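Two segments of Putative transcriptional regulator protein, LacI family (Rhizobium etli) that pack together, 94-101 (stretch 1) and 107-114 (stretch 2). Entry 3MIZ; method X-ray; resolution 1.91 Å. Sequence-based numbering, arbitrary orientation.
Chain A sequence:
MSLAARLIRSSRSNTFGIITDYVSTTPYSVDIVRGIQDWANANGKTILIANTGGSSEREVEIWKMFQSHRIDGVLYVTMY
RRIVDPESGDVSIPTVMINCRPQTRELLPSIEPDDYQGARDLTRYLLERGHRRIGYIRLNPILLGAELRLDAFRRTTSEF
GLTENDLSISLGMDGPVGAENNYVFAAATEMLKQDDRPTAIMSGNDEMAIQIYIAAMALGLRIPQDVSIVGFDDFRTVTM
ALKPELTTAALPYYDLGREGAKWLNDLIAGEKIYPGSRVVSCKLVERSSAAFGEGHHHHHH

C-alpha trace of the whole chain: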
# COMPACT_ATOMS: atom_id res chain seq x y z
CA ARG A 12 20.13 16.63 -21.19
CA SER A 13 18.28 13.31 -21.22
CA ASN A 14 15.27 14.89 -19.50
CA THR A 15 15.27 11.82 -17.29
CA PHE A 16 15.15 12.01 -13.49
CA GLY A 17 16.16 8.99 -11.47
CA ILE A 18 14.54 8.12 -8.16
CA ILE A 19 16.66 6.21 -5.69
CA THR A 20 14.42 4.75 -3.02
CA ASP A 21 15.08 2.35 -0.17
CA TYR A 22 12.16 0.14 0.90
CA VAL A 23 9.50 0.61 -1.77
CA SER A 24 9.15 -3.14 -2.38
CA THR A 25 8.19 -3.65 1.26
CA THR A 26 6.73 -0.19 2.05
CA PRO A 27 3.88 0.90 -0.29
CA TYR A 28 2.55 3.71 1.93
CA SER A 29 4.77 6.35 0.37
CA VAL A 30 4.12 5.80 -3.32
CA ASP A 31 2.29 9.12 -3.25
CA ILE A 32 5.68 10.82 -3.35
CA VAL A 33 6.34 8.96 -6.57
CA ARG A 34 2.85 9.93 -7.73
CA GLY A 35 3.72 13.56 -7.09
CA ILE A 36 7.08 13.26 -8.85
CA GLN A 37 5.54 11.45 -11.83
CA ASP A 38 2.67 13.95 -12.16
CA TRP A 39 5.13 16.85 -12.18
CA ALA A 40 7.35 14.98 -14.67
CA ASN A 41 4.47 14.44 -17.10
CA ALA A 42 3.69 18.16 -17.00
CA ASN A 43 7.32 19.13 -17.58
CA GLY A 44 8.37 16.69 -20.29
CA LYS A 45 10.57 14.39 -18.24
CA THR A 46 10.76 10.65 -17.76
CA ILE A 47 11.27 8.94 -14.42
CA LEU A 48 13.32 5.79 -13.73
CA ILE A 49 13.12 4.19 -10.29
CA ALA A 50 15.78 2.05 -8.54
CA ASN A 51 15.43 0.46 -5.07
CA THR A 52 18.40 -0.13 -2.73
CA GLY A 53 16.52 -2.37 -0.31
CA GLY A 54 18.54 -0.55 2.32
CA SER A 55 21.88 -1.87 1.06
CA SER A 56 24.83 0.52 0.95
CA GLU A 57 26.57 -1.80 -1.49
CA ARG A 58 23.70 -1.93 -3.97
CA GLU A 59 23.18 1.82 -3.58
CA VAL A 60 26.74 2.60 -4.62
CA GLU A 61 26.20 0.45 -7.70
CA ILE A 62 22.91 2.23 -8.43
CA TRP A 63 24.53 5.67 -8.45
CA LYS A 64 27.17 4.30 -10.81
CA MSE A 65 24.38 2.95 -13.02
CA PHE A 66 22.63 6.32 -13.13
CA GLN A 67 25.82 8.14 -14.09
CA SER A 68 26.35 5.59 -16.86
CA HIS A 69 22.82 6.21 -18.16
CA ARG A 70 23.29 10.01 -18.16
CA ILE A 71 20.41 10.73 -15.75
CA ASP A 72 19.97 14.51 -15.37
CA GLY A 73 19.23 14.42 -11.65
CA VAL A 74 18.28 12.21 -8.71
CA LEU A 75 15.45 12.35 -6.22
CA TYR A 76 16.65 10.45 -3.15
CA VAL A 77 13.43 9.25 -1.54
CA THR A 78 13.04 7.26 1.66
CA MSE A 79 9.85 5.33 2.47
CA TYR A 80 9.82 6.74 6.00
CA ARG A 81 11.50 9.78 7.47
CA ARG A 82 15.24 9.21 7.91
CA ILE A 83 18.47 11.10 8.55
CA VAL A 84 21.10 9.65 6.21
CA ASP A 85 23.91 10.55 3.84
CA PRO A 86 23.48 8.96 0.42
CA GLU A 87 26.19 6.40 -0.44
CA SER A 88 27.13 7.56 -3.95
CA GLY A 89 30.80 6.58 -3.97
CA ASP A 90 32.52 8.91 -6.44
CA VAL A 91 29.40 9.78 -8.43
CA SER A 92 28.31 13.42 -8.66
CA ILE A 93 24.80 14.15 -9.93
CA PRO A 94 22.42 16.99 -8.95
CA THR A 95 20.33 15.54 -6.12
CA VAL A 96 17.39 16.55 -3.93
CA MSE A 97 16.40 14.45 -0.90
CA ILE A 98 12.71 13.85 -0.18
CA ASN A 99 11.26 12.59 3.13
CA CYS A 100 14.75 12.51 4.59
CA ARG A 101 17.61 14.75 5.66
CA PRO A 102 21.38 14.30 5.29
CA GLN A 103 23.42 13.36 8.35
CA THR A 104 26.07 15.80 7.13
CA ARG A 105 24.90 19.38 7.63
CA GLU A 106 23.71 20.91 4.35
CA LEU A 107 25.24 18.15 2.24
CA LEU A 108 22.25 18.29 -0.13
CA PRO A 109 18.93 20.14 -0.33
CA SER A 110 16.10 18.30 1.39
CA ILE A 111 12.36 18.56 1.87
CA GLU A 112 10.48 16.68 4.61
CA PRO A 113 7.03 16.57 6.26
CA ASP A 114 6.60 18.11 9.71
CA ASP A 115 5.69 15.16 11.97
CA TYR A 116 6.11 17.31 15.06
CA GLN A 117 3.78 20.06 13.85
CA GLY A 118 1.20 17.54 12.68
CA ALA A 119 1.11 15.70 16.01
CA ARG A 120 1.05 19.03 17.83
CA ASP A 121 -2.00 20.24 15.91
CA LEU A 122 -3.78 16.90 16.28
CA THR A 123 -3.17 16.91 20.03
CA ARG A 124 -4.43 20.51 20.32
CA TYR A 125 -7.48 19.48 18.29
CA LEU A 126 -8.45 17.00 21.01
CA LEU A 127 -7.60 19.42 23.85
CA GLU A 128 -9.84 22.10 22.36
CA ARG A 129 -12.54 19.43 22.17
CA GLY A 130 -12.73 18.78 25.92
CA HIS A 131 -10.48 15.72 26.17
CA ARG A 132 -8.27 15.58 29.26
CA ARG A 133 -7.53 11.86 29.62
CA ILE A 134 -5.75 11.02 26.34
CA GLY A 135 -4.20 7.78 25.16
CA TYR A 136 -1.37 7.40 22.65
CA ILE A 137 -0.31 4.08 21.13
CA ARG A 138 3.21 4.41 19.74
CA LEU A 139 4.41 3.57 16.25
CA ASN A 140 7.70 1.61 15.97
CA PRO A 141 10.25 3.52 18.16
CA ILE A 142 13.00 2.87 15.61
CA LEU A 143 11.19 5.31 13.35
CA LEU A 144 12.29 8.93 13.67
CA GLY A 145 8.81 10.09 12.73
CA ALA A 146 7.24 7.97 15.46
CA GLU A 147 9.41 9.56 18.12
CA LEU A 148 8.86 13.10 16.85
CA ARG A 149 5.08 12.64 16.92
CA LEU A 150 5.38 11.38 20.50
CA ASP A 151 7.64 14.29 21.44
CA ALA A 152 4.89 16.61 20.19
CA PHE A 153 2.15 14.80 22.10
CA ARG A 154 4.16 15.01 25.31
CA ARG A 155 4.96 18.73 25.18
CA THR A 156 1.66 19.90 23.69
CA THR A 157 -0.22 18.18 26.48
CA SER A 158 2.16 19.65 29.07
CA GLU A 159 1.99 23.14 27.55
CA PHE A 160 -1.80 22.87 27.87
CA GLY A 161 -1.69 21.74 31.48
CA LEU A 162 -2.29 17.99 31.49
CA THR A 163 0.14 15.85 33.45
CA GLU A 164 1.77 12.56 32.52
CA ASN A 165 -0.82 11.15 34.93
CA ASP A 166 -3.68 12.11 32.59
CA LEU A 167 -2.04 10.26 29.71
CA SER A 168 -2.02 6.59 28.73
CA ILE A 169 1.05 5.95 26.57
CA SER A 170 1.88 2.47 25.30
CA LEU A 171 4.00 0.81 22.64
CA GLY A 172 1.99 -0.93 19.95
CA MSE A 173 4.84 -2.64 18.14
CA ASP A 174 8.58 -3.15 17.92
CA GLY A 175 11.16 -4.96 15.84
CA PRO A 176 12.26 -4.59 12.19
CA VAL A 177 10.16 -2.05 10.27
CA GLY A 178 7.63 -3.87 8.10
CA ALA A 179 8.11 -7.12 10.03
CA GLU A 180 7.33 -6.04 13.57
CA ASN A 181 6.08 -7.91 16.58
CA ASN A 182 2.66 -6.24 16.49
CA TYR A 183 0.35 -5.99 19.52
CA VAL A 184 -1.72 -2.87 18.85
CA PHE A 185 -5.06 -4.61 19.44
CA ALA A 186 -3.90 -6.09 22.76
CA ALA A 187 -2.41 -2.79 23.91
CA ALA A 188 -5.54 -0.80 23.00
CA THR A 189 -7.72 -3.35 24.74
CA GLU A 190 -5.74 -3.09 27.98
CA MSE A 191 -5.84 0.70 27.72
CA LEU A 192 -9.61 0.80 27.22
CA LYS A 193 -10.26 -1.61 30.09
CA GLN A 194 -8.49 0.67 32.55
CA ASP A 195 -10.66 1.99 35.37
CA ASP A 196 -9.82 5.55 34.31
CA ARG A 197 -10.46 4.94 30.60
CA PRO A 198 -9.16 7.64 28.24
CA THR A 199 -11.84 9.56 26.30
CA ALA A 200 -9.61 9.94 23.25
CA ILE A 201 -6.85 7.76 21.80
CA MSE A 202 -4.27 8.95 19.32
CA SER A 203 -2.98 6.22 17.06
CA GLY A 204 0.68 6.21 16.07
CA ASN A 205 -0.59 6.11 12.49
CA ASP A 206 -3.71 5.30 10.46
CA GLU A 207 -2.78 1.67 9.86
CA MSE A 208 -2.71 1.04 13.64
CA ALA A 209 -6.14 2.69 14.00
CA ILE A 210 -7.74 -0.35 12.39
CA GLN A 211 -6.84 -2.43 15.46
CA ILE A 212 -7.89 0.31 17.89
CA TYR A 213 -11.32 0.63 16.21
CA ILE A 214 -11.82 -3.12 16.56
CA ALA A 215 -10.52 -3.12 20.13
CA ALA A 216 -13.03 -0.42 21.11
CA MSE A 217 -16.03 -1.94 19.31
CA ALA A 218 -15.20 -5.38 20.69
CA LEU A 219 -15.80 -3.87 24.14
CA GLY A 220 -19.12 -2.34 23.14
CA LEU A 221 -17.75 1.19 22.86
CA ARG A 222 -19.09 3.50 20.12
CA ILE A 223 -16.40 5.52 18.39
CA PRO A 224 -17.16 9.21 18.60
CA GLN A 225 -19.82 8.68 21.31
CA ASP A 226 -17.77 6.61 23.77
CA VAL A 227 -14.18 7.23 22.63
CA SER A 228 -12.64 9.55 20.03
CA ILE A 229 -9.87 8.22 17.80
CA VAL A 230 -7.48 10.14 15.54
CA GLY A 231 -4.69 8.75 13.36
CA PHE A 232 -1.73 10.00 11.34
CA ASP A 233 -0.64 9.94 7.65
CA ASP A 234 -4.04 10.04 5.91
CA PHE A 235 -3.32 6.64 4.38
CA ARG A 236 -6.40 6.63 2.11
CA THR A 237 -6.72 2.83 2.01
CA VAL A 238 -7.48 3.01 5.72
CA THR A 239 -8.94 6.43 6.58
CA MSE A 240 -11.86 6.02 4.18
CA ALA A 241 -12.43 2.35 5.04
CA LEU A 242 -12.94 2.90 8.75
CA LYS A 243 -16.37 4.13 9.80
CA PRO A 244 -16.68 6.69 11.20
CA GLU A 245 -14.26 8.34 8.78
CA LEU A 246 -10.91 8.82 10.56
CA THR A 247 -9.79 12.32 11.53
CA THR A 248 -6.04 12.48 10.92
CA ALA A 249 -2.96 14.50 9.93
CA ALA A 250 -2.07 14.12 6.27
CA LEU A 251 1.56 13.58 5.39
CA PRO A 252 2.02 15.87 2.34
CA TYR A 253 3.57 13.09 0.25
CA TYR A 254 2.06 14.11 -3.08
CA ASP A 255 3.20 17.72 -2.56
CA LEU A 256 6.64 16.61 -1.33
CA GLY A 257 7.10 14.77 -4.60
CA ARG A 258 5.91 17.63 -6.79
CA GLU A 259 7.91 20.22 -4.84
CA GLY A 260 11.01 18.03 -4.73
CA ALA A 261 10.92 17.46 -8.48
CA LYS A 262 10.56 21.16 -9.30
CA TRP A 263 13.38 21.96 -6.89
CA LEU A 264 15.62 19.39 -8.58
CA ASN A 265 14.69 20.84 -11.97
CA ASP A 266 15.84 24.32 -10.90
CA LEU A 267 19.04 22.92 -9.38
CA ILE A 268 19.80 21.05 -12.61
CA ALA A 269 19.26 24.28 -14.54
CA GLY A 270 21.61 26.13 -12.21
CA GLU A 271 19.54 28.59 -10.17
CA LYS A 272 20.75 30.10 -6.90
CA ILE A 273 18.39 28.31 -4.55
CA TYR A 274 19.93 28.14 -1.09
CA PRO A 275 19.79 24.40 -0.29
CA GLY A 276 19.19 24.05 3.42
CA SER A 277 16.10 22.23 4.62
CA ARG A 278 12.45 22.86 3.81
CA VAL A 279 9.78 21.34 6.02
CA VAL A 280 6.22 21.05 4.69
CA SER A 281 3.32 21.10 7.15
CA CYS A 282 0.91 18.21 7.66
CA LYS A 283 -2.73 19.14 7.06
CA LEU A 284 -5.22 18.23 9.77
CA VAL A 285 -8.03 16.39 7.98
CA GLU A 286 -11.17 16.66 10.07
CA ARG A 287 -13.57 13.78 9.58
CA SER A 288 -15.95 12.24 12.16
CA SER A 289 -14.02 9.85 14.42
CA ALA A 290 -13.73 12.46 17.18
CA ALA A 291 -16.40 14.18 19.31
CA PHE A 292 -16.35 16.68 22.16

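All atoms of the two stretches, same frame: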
# COMPACT_ATOMS: atom_id res chain seq x y z
N PRO A 94 23.30 16.09 -9.71
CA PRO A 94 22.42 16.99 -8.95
C PRO A 94 21.39 16.12 -8.23
O PRO A 94 20.75 15.27 -8.85
CB PRO A 94 21.79 17.85 -10.04
CG PRO A 94 22.90 17.98 -11.04
CD PRO A 94 23.45 16.56 -11.10
N THR A 95 21.24 16.35 -6.93
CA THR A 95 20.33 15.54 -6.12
C THR A 95 19.52 16.34 -5.10
O THR A 95 20.01 17.28 -4.49
CB THR A 95 21.13 14.48 -5.35
OG1 THR A 95 21.81 13.63 -6.28
CG2 THR A 95 20.22 13.63 -4.47
N VAL A 96 18.26 15.93 -4.92
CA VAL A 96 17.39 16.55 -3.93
C VAL A 96 16.83 15.39 -3.10
O VAL A 96 16.37 14.39 -3.66
CB VAL A 96 16.23 17.33 -4.57
CG1 VAL A 96 15.23 17.77 -3.50
CG2 VAL A 96 16.77 18.57 -5.28
N MSE A 97 16.91 15.50 -1.78
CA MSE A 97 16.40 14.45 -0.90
C MSE A 97 14.95 14.74 -0.52
O MSE A 97 14.59 15.87 -0.23
CB MSE A 97 17.28 14.37 0.36
CG MSE A 97 18.71 13.92 0.05
SE MSE A 97 19.87 13.97 1.61
CE MSE A 97 19.14 12.46 2.55
N ILE A 98 14.12 13.70 -0.53
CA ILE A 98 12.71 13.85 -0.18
C ILE A 98 12.29 12.84 0.89
O ILE A 98 12.48 11.63 0.72
CB ILE A 98 11.80 13.65 -1.41
CG1 ILE A 98 12.21 14.63 -2.53
CG2 ILE A 98 10.33 13.91 -1.01
CD1 ILE A 98 11.62 14.28 -3.91
N ASN A 99 11.74 13.37 1.98
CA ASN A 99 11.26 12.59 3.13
C ASN A 99 12.43 12.16 4.02
O ASN A 99 12.30 11.26 4.86
CB ASN A 99 10.49 11.34 2.67
CG ASN A 99 9.52 10.84 3.72
OD1 ASN A 99 9.13 9.68 3.73
ND2 ASN A 99 9.11 11.73 4.61
N CYS A 100 13.56 12.81 3.82
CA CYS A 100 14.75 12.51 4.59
C CYS A 100 15.67 13.72 4.61
O CYS A 100 15.49 14.67 3.84
CB CYS A 100 15.47 11.29 3.98
SG CYS A 100 15.86 11.43 2.20
N ARG A 101 16.65 13.68 5.50
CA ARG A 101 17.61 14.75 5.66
C ARG A 101 19.01 14.14 5.76
O ARG A 101 19.18 13.07 6.34
CB ARG A 101 17.28 15.53 6.94
CG ARG A 101 18.46 16.13 7.68
CD ARG A 101 18.02 16.62 9.05
NE ARG A 101 16.98 15.75 9.59
CZ ARG A 101 16.38 15.91 10.76
NH1 ARG A 101 16.72 16.91 11.57
NH2 ARG A 101 15.42 15.07 11.13
N LEU A 107 24.56 18.89 3.30
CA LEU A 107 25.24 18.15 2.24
C LEU A 107 24.46 18.27 0.93
O LEU A 107 25.04 18.42 -0.15
CB LEU A 107 25.37 16.67 2.63
CG LEU A 107 26.19 15.78 1.69
CD1 LEU A 107 27.67 16.17 1.78
CD2 LEU A 107 26.01 14.33 2.08
N LEU A 108 23.13 18.21 1.04
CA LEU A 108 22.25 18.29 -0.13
C LEU A 108 20.93 18.94 0.27
O LEU A 108 20.57 18.93 1.44
CB LEU A 108 21.93 16.90 -0.64
CG LEU A 108 23.04 16.03 -1.23
CD1 LEU A 108 22.56 14.57 -1.28
CD2 LEU A 108 23.39 16.54 -2.61
N PRO A 109 20.21 19.53 -0.70
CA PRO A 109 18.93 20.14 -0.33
C PRO A 109 17.97 19.02 0.05
O PRO A 109 18.06 17.90 -0.45
CB PRO A 109 18.51 20.87 -1.60
CG PRO A 109 19.20 20.10 -2.69
CD PRO A 109 20.55 19.82 -2.10
N SER A 110 17.04 19.32 0.96
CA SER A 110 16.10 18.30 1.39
C SER A 110 14.76 18.91 1.74
O SER A 110 14.66 20.06 2.16
CB SER A 110 16.65 17.55 2.60
OG SER A 110 16.86 18.43 3.69
N ILE A 111 13.71 18.11 1.55
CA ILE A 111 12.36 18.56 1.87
C ILE A 111 11.67 17.39 2.58
O ILE A 111 11.66 16.26 2.09
CB ILE A 111 11.63 19.00 0.58
CG1 ILE A 111 10.28 19.62 0.93
CG2 ILE A 111 11.49 17.83 -0.38
CD1 ILE A 111 9.65 20.43 -0.22
N GLU A 112 11.14 17.68 3.77
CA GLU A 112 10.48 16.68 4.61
C GLU A 112 9.15 17.17 5.16
O GLU A 112 8.88 18.37 5.17
CB GLU A 112 11.35 16.37 5.82
CG GLU A 112 12.75 15.87 5.57
CD GLU A 112 13.58 15.96 6.84
OE1 GLU A 112 14.05 17.07 7.16
OE2 GLU A 112 13.74 14.93 7.52
N PRO A 113 8.33 16.24 5.67
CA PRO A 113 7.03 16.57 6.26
C PRO A 113 7.30 16.93 7.72
O PRO A 113 8.31 16.50 8.29
CB PRO A 113 6.25 15.27 6.11
CG PRO A 113 7.30 14.25 6.37
CD PRO A 113 8.49 14.77 5.56
N ASP A 114 6.41 17.70 8.33
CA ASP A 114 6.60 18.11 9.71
C ASP A 114 5.80 17.25 10.70
O ASP A 114 4.72 17.64 11.14
CB ASP A 114 6.19 19.58 9.87
CG ASP A 114 6.85 20.24 11.06
OD1 ASP A 114 7.10 19.55 12.08
OD2 ASP A 114 7.09 21.46 10.99

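In parallel pairing, one residue can bond through both its N-H and its C=O to the two neighbours of the residue opposite it, and the contact between 94-101 and 107-114 is a compact example. Pro-94 lies outside the contact. Thr-95 opens it, its carbonyl O packing 3.4 Å from Pro-109 CG, while its methyl CG2 lies 4.1 Å from Leu-108 CD1. At Val-96 the contact is apolar: CG2 meets the Pro-109 ring at CG, 3.9 Å away.

Met-97, a selenomethionine, pairs with Ser-110 and supplies the heart of the ladder. Its N donates to Pro-109 O at 3.0 Å, nearly linear at 175°, and its O accepts from Ile-111 N, also at 3.0 Å, so the bonds straddle Ser-110. The same Met-97 O receives a CA-H...O contact from Ser-110 CA at 3.3 Å. Pro-109 contributes its carbonyl but has no N-H to offer back toward Thr-95, whose O meets the ring carbons instead. The Met-97 side chain shares a face with that of Ser-110, and its end leads away, although Met-97 SE still lies 4.0 Å from Leu-108 CD1.

Ile-98 pairs with Ile-111 on the other face, where Ile-98 CG1 and Ile-111 CG2 touch at 3.9 Å. Its CA approaches Ile-111 O at 3.5 Å, and that oxygen also accepts the third backbone hydrogen bond, from Asn-99 N at 2.9 Å and 173°.

The chain turns a corner at Ile-98 and Asn-99, and beyond Asn-99 no further backbone hydrogen bond links the two stretches. Cys-100 O sits 3.3 Å from Ser-110 CB and 3.5 Å from Glu-112 CG, buried without a hydrogen-bonding partner. Arg-101 ends the stretch with a long salt bridge, NE to Glu-112 OE2 at 3.9 Å. Because the oxygen lies well out of the guanidinium plane, the attraction is one of charge alone, with no N-H directed at it.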